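Local coordinates for glycoside hydrolase family protein (PDB 6Q2F) that probably hydrolyses terminal alpha-L-rhamnosyl residues from glycosides, as expected of an alpha-L-rhamnosidase, at residues Q980-W992 with P1129-E1141. Residues are numbered along the deposited sequence; the frame is centred on the assembly and turned at random.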
ATOM      1  N   GLN A 980      -0.953  -6.580 -44.726  1.00 90.86           N
ATOM      2  CA  GLN A 980      -0.567  -5.204 -44.999  1.00 95.59           C
ATOM      3  C   GLN A 980       0.951  -5.125 -44.945  1.00 86.90           C
ATOM      4  O   GLN A 980       1.558  -5.457 -43.919  1.00 84.44           O
ATOM      5  CB  GLN A 980      -1.207  -4.242 -43.996  1.00104.52           C
ATOM      6  CG  GLN A 980      -2.721  -4.426 -43.839  1.00107.51           C
ATOM      7  CD  GLN A 980      -3.487  -3.108 -43.763  1.00105.85           C
ATOM      8  OE1 GLN A 980      -3.740  -2.582 -42.679  1.00 99.82           O
ATOM      9  NE2 GLN A 980      -3.871  -2.577 -44.924  1.00110.59           N
ATOM     10  N   GLY A 981       1.560  -4.710 -46.050  1.00 81.99           N
ATOM     11  CA  GLY A 981       2.987  -4.491 -46.073  1.00 83.05           C
ATOM     12  C   GLY A 981       3.363  -3.055 -45.738  1.00 81.45           C
ATOM     13  O   GLY A 981       2.561  -2.135 -45.879  1.00 81.25           O
ATOM     14  N   GLU A 982       4.595  -2.884 -45.266  1.00 80.50           N
ATOM     15  CA  GLU A 982       5.179  -1.574 -45.020  1.00 74.23           C
ATOM     16  C   GLU A 982       6.119  -1.232 -46.164  1.00 65.19           C
ATOM     17  O   GLU A 982       6.801  -2.109 -46.702  1.00 66.17           O
ATOM     18  CB  GLU A 982       5.962  -1.547 -43.706  1.00 74.25           C
ATOM     19  CG  GLU A 982       5.394  -0.662 -42.632  1.00 76.66           C
ATOM     20  CD  GLU A 982       6.314  -0.570 -41.426  1.00 80.47           C
ATOM     21  OE1 GLU A 982       7.476  -0.125 -41.579  1.00 80.33           O
ATOM     22  OE2 GLU A 982       5.873  -0.960 -40.324  1.00 87.30           O
ATOM     23  N   ARG A 983       6.168   0.044 -46.529  1.00 64.85           N
ATOM     24  CA  ARG A 983       7.091   0.462 -47.575  1.00 68.49           C
ATOM     25  C   ARG A 983       7.559   1.879 -47.297  1.00 69.30           C
ATOM     26  O   ARG A 983       6.749   2.814 -47.313  1.00 67.09           O
ATOM     27  CB  ARG A 983       6.442   0.365 -48.959  1.00 63.55           C
ATOM     28  CG  ARG A 983       7.316   0.932 -50.059  1.00 69.42           C
ATOM     29  CD  ARG A 983       6.851   0.511 -51.446  1.00 79.24           C
ATOM     30  NE  ARG A 983       7.296   1.463 -52.464  1.00 92.66           N
ATOM     31  CZ  ARG A 983       8.490   1.444 -53.056  1.00104.67           C
ATOM     32  NH1 ARG A 983       9.384   0.513 -52.742  1.00109.19           N
ATOM     33  NH2 ARG A 983       8.793   2.357 -53.971  1.00104.20           N
ATOM     34  N   ALA A 984       8.857   2.026 -47.034  1.00 77.61           N
ATOM     35  CA  ALA A 984       9.460   3.349 -46.948  1.00 77.84           C
ATOM     36  C   ALA A 984       9.336   4.058 -48.287  1.00 61.38           C
ATOM     37  O   ALA A 984       9.649   3.496 -49.333  1.00 64.43           O
ATOM     38  CB  ALA A 984      10.926   3.245 -46.525  1.00 85.45           C
ATOM     39  N   VAL A 985       8.843   5.291 -48.242  1.00 61.87           N
ATOM     40  CA  VAL A 985       8.586   6.088 -49.430  1.00 65.00           C
ATOM     41  C   VAL A 985       9.601   7.215 -49.573  1.00 60.98           C
ATOM     42  O   VAL A 985      10.017   7.550 -50.688  1.00 67.54           O
ATOM     43  CB  VAL A 985       7.139   6.636 -49.385  1.00 74.28           C
ATOM     44  CG1 VAL A 985       6.851   7.581 -50.550  1.00 80.59           C
ATOM     45  CG2 VAL A 985       6.147   5.476 -49.372  1.00 79.32           C
ATOM     46  N   ALA A 986      10.026   7.789 -48.450  1.00 58.65           N
ATOM     47  CA  ALA A 986      11.064   8.805 -48.432  1.00 55.19           C
ATOM     48  C   ALA A 986      11.613   8.907 -47.019  1.00 48.51           C
ATOM     49  O   ALA A 986      10.944   8.537 -46.045  1.00 44.05           O
ATOM     50  CB  ALA A 986      10.535  10.165 -48.899  1.00 53.36           C
ATOM     51  N   THR A 987      12.846   9.393 -46.925  1.00 48.62           N
ATOM     52  CA  THR A 987      13.437   9.803 -45.663  1.00 52.63           C
ATOM     53  C   THR A 987      13.511  11.321 -45.674  1.00 54.90           C
ATOM     54  O   THR A 987      14.076  11.909 -46.603  1.00 52.19           O
ATOM     55  CB  THR A 987      14.825   9.197 -45.469  1.00 57.62           C
ATOM     56  OG1 THR A 987      14.708   7.784 -45.259  1.00 54.85           O
ATOM     57  CG2 THR A 987      15.523   9.840 -44.268  1.00 59.36           C
ATOM     58  N   LEU A 988      12.957  11.972 -44.673  1.00 51.89           N
ATOM     59  CA  LEU A 988      13.020  13.407 -44.634  1.00 50.71           C
ATOM     60  C   LEU A 988      14.328  13.833 -44.013  1.00 53.76           C
ATOM     61  O   LEU A 988      14.372  14.267 -42.902  1.00 45.29           O
ATOM     62  CB  LEU A 988      11.861  13.979 -43.867  1.00 50.72           C
ATOM     63  CG  LEU A 988      10.518  13.587 -44.422  1.00 56.06           C
ATOM     64  CD1 LEU A 988       9.444  14.452 -43.852  1.00 50.86           C
ATOM     65  CD2 LEU A 988      10.486  13.680 -45.922  1.00 61.47           C
ATOM     66  N   ASP A 989      15.391  13.666 -44.772  1.00 51.07           N
ATOM     67  CA  ASP A 989      16.734  14.038 -44.398  1.00 63.10           C
ATOM     68  C   ASP A 989      16.865  15.459 -44.898  1.00 71.64           C
ATOM     69  O   ASP A 989      15.869  16.067 -45.227  1.00 79.18           O
ATOM     70  CB  ASP A 989      17.752  13.140 -45.072  1.00 60.50           C
ATOM     71  CG  ASP A 989      17.568  13.071 -46.563  1.00 64.44           C
ATOM     72  OD1 ASP A 989      16.690  13.732 -47.090  1.00 71.18           O
ATOM     73  OD2 ASP A 989      18.307  12.351 -47.213  1.00 63.00           O
ATOM     74  N   GLY A 990      18.069  15.990 -44.957  1.00 61.55           N
ATOM     75  CA  GLY A 990      18.220  17.344 -45.415  1.00 59.73           C
ATOM     76  C   GLY A 990      18.088  18.336 -44.293  1.00 62.81           C
ATOM     77  O   GLY A 990      18.208  17.988 -43.140  1.00 52.92           O
ATOM     78  N   ALA A 991      17.852  19.578 -44.664  1.00 51.89           N
ATOM     79  CA  ALA A 991      17.836  20.692 -43.721  1.00 51.40           C
ATOM     80  C   ALA A 991      16.504  20.831 -42.991  1.00 48.69           C
ATOM     81  O   ALA A 991      15.437  20.646 -43.574  1.00 56.04           O
ATOM     82  CB  ALA A 991      18.157  22.002 -44.442  1.00 54.89           C
ATOM     83  N   TRP A 992      16.581  21.190 -41.711  1.00 46.29           N
ATOM     84  CA  TRP A 992      15.407  21.530 -40.925  1.00 43.19           C
ATOM     85  C   TRP A 992      15.601  22.884 -40.266  1.00 47.36           C
ATOM     86  O   TRP A 992      16.706  23.217 -39.831  1.00 45.58           O
ATOM     87  CB  TRP A 992      15.127  20.486 -39.841  1.00 39.52           C
ATOM     88  CG  TRP A 992      14.746  19.140 -40.317  1.00 39.56           C
ATOM     89  CD1 TRP A 992      15.545  18.222 -40.926  1.00 42.72           C
ATOM     90  CD2 TRP A 992      13.461  18.526 -40.180  1.00 40.14           C
ATOM     91  NE1 TRP A 992      14.832  17.076 -41.199  1.00 42.58           N
ATOM     92  CE2 TRP A 992      13.550  17.238 -40.743  1.00 41.45           C
ATOM     93  CE3 TRP A 992      12.241  18.946 -39.646  1.00 44.08           C
ATOM     94  CZ2 TRP A 992      12.472  16.368 -40.777  1.00 42.85           C
ATOM     95  CZ3 TRP A 992      11.176  18.086 -39.687  1.00 42.22           C
ATOM     96  CH2 TRP A 992      11.293  16.808 -40.251  1.00 35.94           C
ATOM     97  N   PRO A1129      19.193  12.211 -24.333  1.00 45.22           N
ATOM     98  CA  PRO A1129      19.026  12.527 -25.756  1.00 46.62           C
ATOM     99  C   PRO A1129      17.874  13.510 -25.923  1.00 37.19           C
ATOM    100  O   PRO A1129      16.833  13.383 -25.274  1.00 38.87           O
ATOM    101  CB  PRO A1129      18.719  11.166 -26.393  1.00 48.04           C
ATOM    102  CG  PRO A1129      19.200  10.148 -25.383  1.00 46.54           C
ATOM    103  CD  PRO A1129      18.941  10.786 -24.052  1.00 45.30           C
ATOM    104  N   SER A1130      18.081  14.514 -26.776  1.00 37.63           N
ATOM    105  CA  SER A1130      17.164  15.637 -26.873  1.00 39.41           C
ATOM    106  C   SER A1130      16.816  15.945 -28.327  1.00 39.24           C
ATOM    107  O   SER A1130      17.671  15.858 -29.218  1.00 35.63           O
ATOM    108  CB  SER A1130      17.781  16.878 -26.213  1.00 43.12           C
ATOM    109  OG  SER A1130      16.838  17.927 -26.176  1.00 51.54           O
ATOM    110  N   GLY A1131      15.558  16.321 -28.556  1.00 36.46           N
ATOM    111  CA  GLY A1131      15.102  16.819 -29.840  1.00 35.25           C
ATOM    112  C   GLY A1131      14.625  15.735 -30.782  1.00 41.65           C
ATOM    113  O   GLY A1131      14.336  14.589 -30.401  1.00 42.44           O
ATOM    114  N   LEU A1132      14.519  16.132 -32.052  1.00 41.39           N
ATOM    115  CA  LEU A1132      14.094  15.243 -33.131  1.00 42.28           C
ATOM    116  C   LEU A1132      15.346  14.579 -33.690  1.00 41.64           C
ATOM    117  O   LEU A1132      16.066  15.169 -34.494  1.00 45.13           O
ATOM    118  CB  LEU A1132      13.355  16.022 -34.217  1.00 48.89           C
ATOM    119  CG  LEU A1132      12.816  15.206 -35.414  1.00 43.85           C
ATOM    120  CD1 LEU A1132      11.928  14.045 -34.940  1.00 42.08           C
ATOM    121  CD2 LEU A1132      12.037  16.083 -36.369  1.00 37.84           C
ATOM    122  N   ILE A1133      15.617  13.351 -33.258  1.00 40.75           N
ATOM    123  CA  ILE A1133      16.843  12.681 -33.669  1.00 40.27           C
ATOM    124  C   ILE A1133      16.664  11.923 -34.990  1.00 38.84           C
ATOM    125  O   ILE A1133      17.598  11.836 -35.786  1.00 43.13           O
ATOM    126  CB  ILE A1133      17.307  11.760 -32.531  1.00 45.02           C
ATOM    127  CG1 ILE A1133      17.693  12.590 -31.304  1.00 46.44           C
ATOM    128  CG2 ILE A1133      18.454  10.862 -32.972  1.00 42.15           C
ATOM    129  CD1 ILE A1133      17.822  11.776 -30.029  1.00 41.30           C
ATOM    130  N   GLY A1134      15.482  11.370 -35.240  1.00 38.73           N
ATOM    131  CA  GLY A1134      15.233  10.638 -36.466  1.00 42.21           C
ATOM    132  C   GLY A1134      15.824   9.240 -36.569  1.00 46.28           C
ATOM    133  O   GLY A1134      16.180   8.626 -35.559  1.00 44.17           O
ATOM    134  N   PRO A1135      15.920   8.714 -37.805  1.00 43.74           N
ATOM    135  CA  PRO A1135      15.517   9.397 -39.039  1.00 42.43           C
ATOM    136  C   PRO A1135      13.995   9.520 -39.172  1.00 48.89           C
ATOM    137  O   PRO A1135      13.241   8.715 -38.601  1.00 45.85           O
ATOM    138  CB  PRO A1135      16.093   8.497 -40.135  1.00 41.69           C
ATOM    139  CG  PRO A1135      16.025   7.123 -39.533  1.00 44.35           C
ATOM    140  CD  PRO A1135      16.255   7.299 -38.042  1.00 47.79           C
ATOM    141  N   VAL A1136      13.554  10.549 -39.887  1.00 48.24           N
ATOM    142  CA  VAL A1136      12.140  10.803 -40.122  1.00 48.27           C
ATOM    143  C   VAL A1136      11.787  10.214 -41.481  1.00 54.39           C
ATOM    144  O   VAL A1136      12.377  10.594 -42.504  1.00 46.16           O
ATOM    145  CB  VAL A1136      11.819  12.304 -40.068  1.00 44.96           C
ATOM    146  CG1 VAL A1136      10.325  12.522 -40.271  1.00 41.57           C
ATOM    147  CG2 VAL A1136      12.287  12.920 -38.734  1.00 34.98           C
ATOM    148  N   ARG A1137      10.819   9.298 -41.501  1.00 49.66           N
ATOM    149  CA  ARG A1137      10.498   8.548 -42.707  1.00 52.13           C
ATOM    150  C   ARG A1137       9.006   8.593 -42.995  1.00 49.00           C
ATOM    151  O   ARG A1137       8.178   8.596 -42.074  1.00 51.46           O
ATOM    152  CB  ARG A1137      10.946   7.095 -42.587  1.00 54.12           C
ATOM    153  CG  ARG A1137      12.414   6.933 -42.307  1.00 54.34           C
ATOM    154  CD  ARG A1137      12.762   5.470 -42.310  1.00 54.06           C
ATOM    155  NE  ARG A1137      11.911   4.748 -41.384  1.00 60.72           N
ATOM    156  CZ  ARG A1137      11.858   3.427 -41.298  1.00 67.61           C
ATOM    157  NH1 ARG A1137      12.624   2.687 -42.091  1.00 69.82           N
ATOM    158  NH2 ARG A1137      11.048   2.854 -40.419  1.00 59.89           N
ATOM    159  N   LEU A1138       8.678   8.654 -44.279  1.00 47.26           N
ATOM    160  CA  LEU A1138       7.319   8.454 -44.755  1.00 45.86           C
ATOM    161  C   LEU A1138       7.173   6.998 -45.155  1.00 52.14           C
ATOM    162  O   LEU A1138       8.033   6.448 -45.851  1.00 49.58           O
ATOM    163  CB  LEU A1138       7.010   9.355 -45.952  1.00 49.86           C
ATOM    164  CG  LEU A1138       6.512  10.781 -45.698  1.00 52.70           C
ATOM    165  CD1 LEU A1138       7.205  11.396 -44.523  1.00 56.35           C
ATOM    166  CD2 LEU A1138       6.740  11.631 -46.929  1.00 43.81           C
ATOM    167  N   ILE A1139       6.082   6.374 -44.712  1.00 47.63           N
ATOM    168  CA  ILE A1139       5.873   4.942 -44.880  1.00 50.67           C
ATOM    169  C   ILE A1139       4.452   4.690 -45.370  1.00 52.15           C
ATOM    170  O   ILE A1139       3.483   5.137 -44.743  1.00 40.89           O
ATOM    171  CB  ILE A1139       6.128   4.186 -43.565  1.00 53.08           C
ATOM    172  CG1 ILE A1139       7.580   4.351 -43.106  1.00 53.09           C
ATOM    173  CG2 ILE A1139       5.797   2.718 -43.737  1.00 48.94           C
ATOM    174  CD1 ILE A1139       7.804   3.781 -41.697  1.00 50.78           C
ATOM    175  N   GLU A1140       4.323   3.940 -46.449  1.00 52.64           N
ATOM    176  CA  GLU A1140       3.035   3.585 -46.992  1.00 60.87           C
ATOM    177  C   GLU A1140       2.668   2.137 -46.715  1.00 66.93           C
ATOM    178  O   GLU A1140       3.514   1.283 -46.638  1.00 61.89           O
ATOM    179  CB  GLU A1140       3.023   3.803 -48.498  1.00 60.91           C
ATOM    180  CG  GLU A1140       2.838   5.247 -48.906  1.00 77.43           C
ATOM    181  CD  GLU A1140       2.657   5.471 -50.399  1.00 88.03           C
ATOM    182  OE1 GLU A1140       3.606   5.991 -51.030  1.00 87.78           O
ATOM    183  OE2 GLU A1140       1.582   5.136 -50.926  1.00 94.55           O
ATOM    184  N   GLU A1141       1.382   1.873 -46.577  1.00 78.33           N
ATOM    185  CA  GLU A1141       0.876   0.514 -46.380  1.00 84.44           C
ATOM    186  C   GLU A1141       0.577  -0.167 -47.715  1.00 89.26           C
ATOM    187  O   GLU A1141       1.394  -0.922 -48.248  1.00 93.21           O
ATOM    188  CB  GLU A1141      -0.387   0.529 -45.523  1.00 89.16           C
ATOM    189  CG  GLU A1141      -1.610   1.090 -46.248  1.00 99.87           C
ATOM    190  CD  GLU A1141      -2.899   0.924 -45.443  1.00109.89           C
ATOM    191  OE1 GLU A1141      -2.935   0.057 -44.543  1.00112.96           O
ATOM    192  OE2 GLU A1141      -3.876   1.664 -45.703  1.00112.72           O
TER
HETATM  193  O   HOH W   1       0.423  -3.433 -48.402  1.00 71.55           O
HETATM  194  O   HOH W   2      15.387  12.179 -41.325  1.00 47.65           O
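Strands 983-987 and 1137-1140 pair antiparallel, their axes 143° apart, with hydrogen bonds from Val985 N to Leu1138 O at 2.8 Å and from Leu1138 N to Ala986 O at 2.9 Å. Val985 and Ala986 both face Leu1138, a classic beta bulge that shifts the register by one. The pair joins an outermost strand to the C-terminal strand in a four-stranded antiparallel sheet of a beta-sandwich, consistent with the galactose-binding-like family of this region. Beyond the bulge, Leu988 N hydrogen-bonds to Val1136 O at 2.6 Å, closing the paired stretch where Leu988 centres an inverse gamma turn. Its side chain crosses that of Leu1138 at about a right angle, CD1 to CD1 3.8 Å, and lies against Leu1090 and Phe1035 of the other sheet; an alanine here would probably leave a gap beside Leu1138 CD1 at the sandwich interior. At the bulge, CG1 of Val985 is anti to the backbone N (chi1 175°), which leaves CG2 beside that N and turned tightly against the Glu1140 side chain, whose carboxylate reaches Arg1045 in a salt bridge. Farther along, Leu1132 CD2 sits over one face of Trp992, 4.2 Å from the six-membered ring centroid and 20° off its normal, a CH-pi contact. The indole NE1 gives a weak bond to Leu988 O, and a water donates to Leu988 O and accepts from Val1136 N, its oxygen 2.8 Å from each.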